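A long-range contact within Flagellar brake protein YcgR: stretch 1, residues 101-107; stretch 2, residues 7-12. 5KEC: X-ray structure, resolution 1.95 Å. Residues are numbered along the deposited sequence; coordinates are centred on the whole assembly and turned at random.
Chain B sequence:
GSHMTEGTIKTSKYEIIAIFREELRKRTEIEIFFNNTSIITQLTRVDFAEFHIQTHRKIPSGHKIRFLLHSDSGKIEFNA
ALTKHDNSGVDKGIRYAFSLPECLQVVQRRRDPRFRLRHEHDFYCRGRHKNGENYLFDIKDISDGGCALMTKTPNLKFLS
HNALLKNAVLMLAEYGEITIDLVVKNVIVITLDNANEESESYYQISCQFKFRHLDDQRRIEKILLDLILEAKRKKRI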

# COMPACT_ATOMS: atom_id res chain seq x y z
N PRO B 101 -7.98 -14.67 3.24
CA PRO B 101 -7.07 -14.11 4.24
C PRO B 101 -7.05 -15.01 5.46
O PRO B 101 -8.04 -15.70 5.73
CB PRO B 101 -7.71 -12.76 4.57
CG PRO B 101 -9.17 -12.97 4.29
CD PRO B 101 -9.21 -13.87 3.10
N GLU B 102 -5.95 -15.00 6.19
CA GLU B 102 -5.81 -15.83 7.38
C GLU B 102 -6.00 -14.95 8.60
O GLU B 102 -6.04 -15.42 9.73
CB GLU B 102 -4.45 -16.51 7.40
CG GLU B 102 -4.25 -17.49 6.26
CD GLU B 102 -2.79 -17.89 6.07
OE1 GLU B 102 -1.92 -17.00 6.16
OE2 GLU B 102 -2.53 -19.09 5.84
N CYS B 103 -6.13 -13.65 8.36
CA CYS B 103 -6.41 -12.70 9.42
C CYS B 103 -7.28 -11.56 8.91
O CYS B 103 -7.05 -11.01 7.84
CB CYS B 103 -5.11 -12.15 10.01
SG CYS B 103 -5.30 -11.45 11.66
N LEU B 104 -8.31 -11.23 9.69
CA LEU B 104 -9.18 -10.11 9.39
C LEU B 104 -9.13 -9.15 10.55
O LEU B 104 -9.08 -9.57 11.71
CB LEU B 104 -10.62 -10.57 9.19
CG LEU B 104 -10.94 -11.51 8.03
CD1 LEU B 104 -12.40 -11.93 8.09
CD2 LEU B 104 -10.63 -10.82 6.72
N GLN B 105 -9.16 -7.86 10.25
CA GLN B 105 -9.29 -6.85 11.28
C GLN B 105 -10.47 -5.93 10.99
O GLN B 105 -10.51 -5.24 9.97
CB GLN B 105 -8.00 -6.05 11.45
CG GLN B 105 -8.12 -4.92 12.46
CD GLN B 105 -6.77 -4.35 12.83
OE1 GLN B 105 -5.82 -5.10 13.08
NE2 GLN B 105 -6.67 -3.03 12.87
N VAL B 106 -11.45 -5.93 11.89
CA VAL B 106 -12.60 -5.06 11.76
C VAL B 106 -12.26 -3.69 12.31
O VAL B 106 -12.02 -3.53 13.50
CB VAL B 106 -13.82 -5.62 12.49
CG1 VAL B 106 -15.02 -4.71 12.29
CG2 VAL B 106 -14.13 -7.03 12.01
N VAL B 107 -12.22 -2.71 11.42
CA VAL B 107 -11.94 -1.34 11.81
C VAL B 107 -13.13 -0.45 11.47
O VAL B 107 -13.89 -0.74 10.55
CB VAL B 107 -10.69 -0.80 11.09
CG1 VAL B 107 -9.44 -1.48 11.62
CG2 VAL B 107 -10.82 -1.02 9.58
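Stretch 2 7-12: GTIKTS

Stretch 2 lies alongside stretch 1 as a short antiparallel strand. The touching parts run 172° apart. Ile9 and Lys10 are in strand conformation and pair with the strand that begins at Leu104. Thr8 and Thr11, just outside this strand, are loop residues with psi near zero. In register, Cys103 faces Thr11, Leu104 faces Lys10, Gln105 faces Ile9 and Val106 faces Thr8, with CA-CA distances of 4.6 to 4.9 Å.

Three backbone hydrogen bonds hold the pair. Lys10 N donates to Leu104 O at 2.8 Å, and Leu104 N donates to Lys10 O at 2.9 Å. Val106 N donates to Thr8 O at 2.7 Å. All three are nearly straight. CA-H...O contacts supplement them: Gln105 CA to Thr8 O at 3.2 Å, Ile9 CA to Leu104 O at 3.3 Å, and Cys103 CA to Lys10 O at 3.4 Å. Beyond the strand pairing, one water donates to both Glu102 O (2.7 Å) and Thr11 O (2.8 Å).

Side chains pack on both sheet faces. Leu104 and Lys10 share one, with Leu104 CB 4.0 Å from Lys10 CB. Gln105 and Ile9 share the other, where Gln105 OE1 approaches Ile9 CD1 to 3.1 Å. Cys103 SG makes an apolar contact with Ile9 CG2 at 3.8 Å. Lys10 NZ turns back to its own stretch, donating to Gly7 O at 2.7 Å.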

# COMPACT_ATOMS: atom_id res chain seq x y z
N GLY B 7 -14.16 -10.24 19.06
CA GLY B 7 -12.90 -9.77 18.52
C GLY B 7 -12.92 -8.95 17.24
O GLY B 7 -13.56 -9.33 16.26
N THR B 8 -12.20 -7.82 17.26
CA THR B 8 -12.00 -7.05 16.05
C THR B 8 -10.99 -7.77 15.17
O THR B 8 -10.83 -7.42 14.01
CB THR B 8 -11.51 -5.62 16.35
OG1 THR B 8 -10.27 -5.69 17.08
CG2 THR B 8 -12.56 -4.83 17.14
N ILE B 9 -10.31 -8.77 15.73
CA ILE B 9 -9.34 -9.58 14.98
C ILE B 9 -9.86 -11.00 14.84
O ILE B 9 -10.12 -11.67 15.84
CB ILE B 9 -7.98 -9.62 15.69
CG1 ILE B 9 -7.41 -8.22 15.85
CG2 ILE B 9 -6.99 -10.49 14.91
CD1 ILE B 9 -6.92 -7.61 14.56
N LYS B 10 -10.02 -11.45 13.60
CA LYS B 10 -10.53 -12.79 13.32
C LYS B 10 -9.44 -13.66 12.70
O LYS B 10 -8.86 -13.31 11.67
CB LYS B 10 -11.72 -12.73 12.37
CG LYS B 10 -12.66 -11.56 12.59
CD LYS B 10 -13.41 -11.68 13.90
CE LYS B 10 -14.63 -10.77 13.91
NZ LYS B 10 -15.44 -10.95 15.14
N THR B 11 -9.16 -14.81 13.32
CA THR B 11 -8.16 -15.74 12.80
C THR B 11 -8.71 -17.14 12.60
O THR B 11 -8.03 -18.02 12.08
CB THR B 11 -6.94 -15.84 13.74
OG1 THR B 11 -7.38 -16.11 15.07
CG2 THR B 11 -6.15 -14.54 13.72
N SER B 12 -9.95 -17.36 13.02
CA SER B 12 -10.56 -18.66 12.79
C SER B 12 -10.91 -18.80 11.32
O SER B 12 -11.67 -18.00 10.76
CB SER B 12 -11.83 -18.84 13.63
OG SER B 12 -12.58 -19.94 13.16
O HOH W 1 -6.01 -18.11 10.18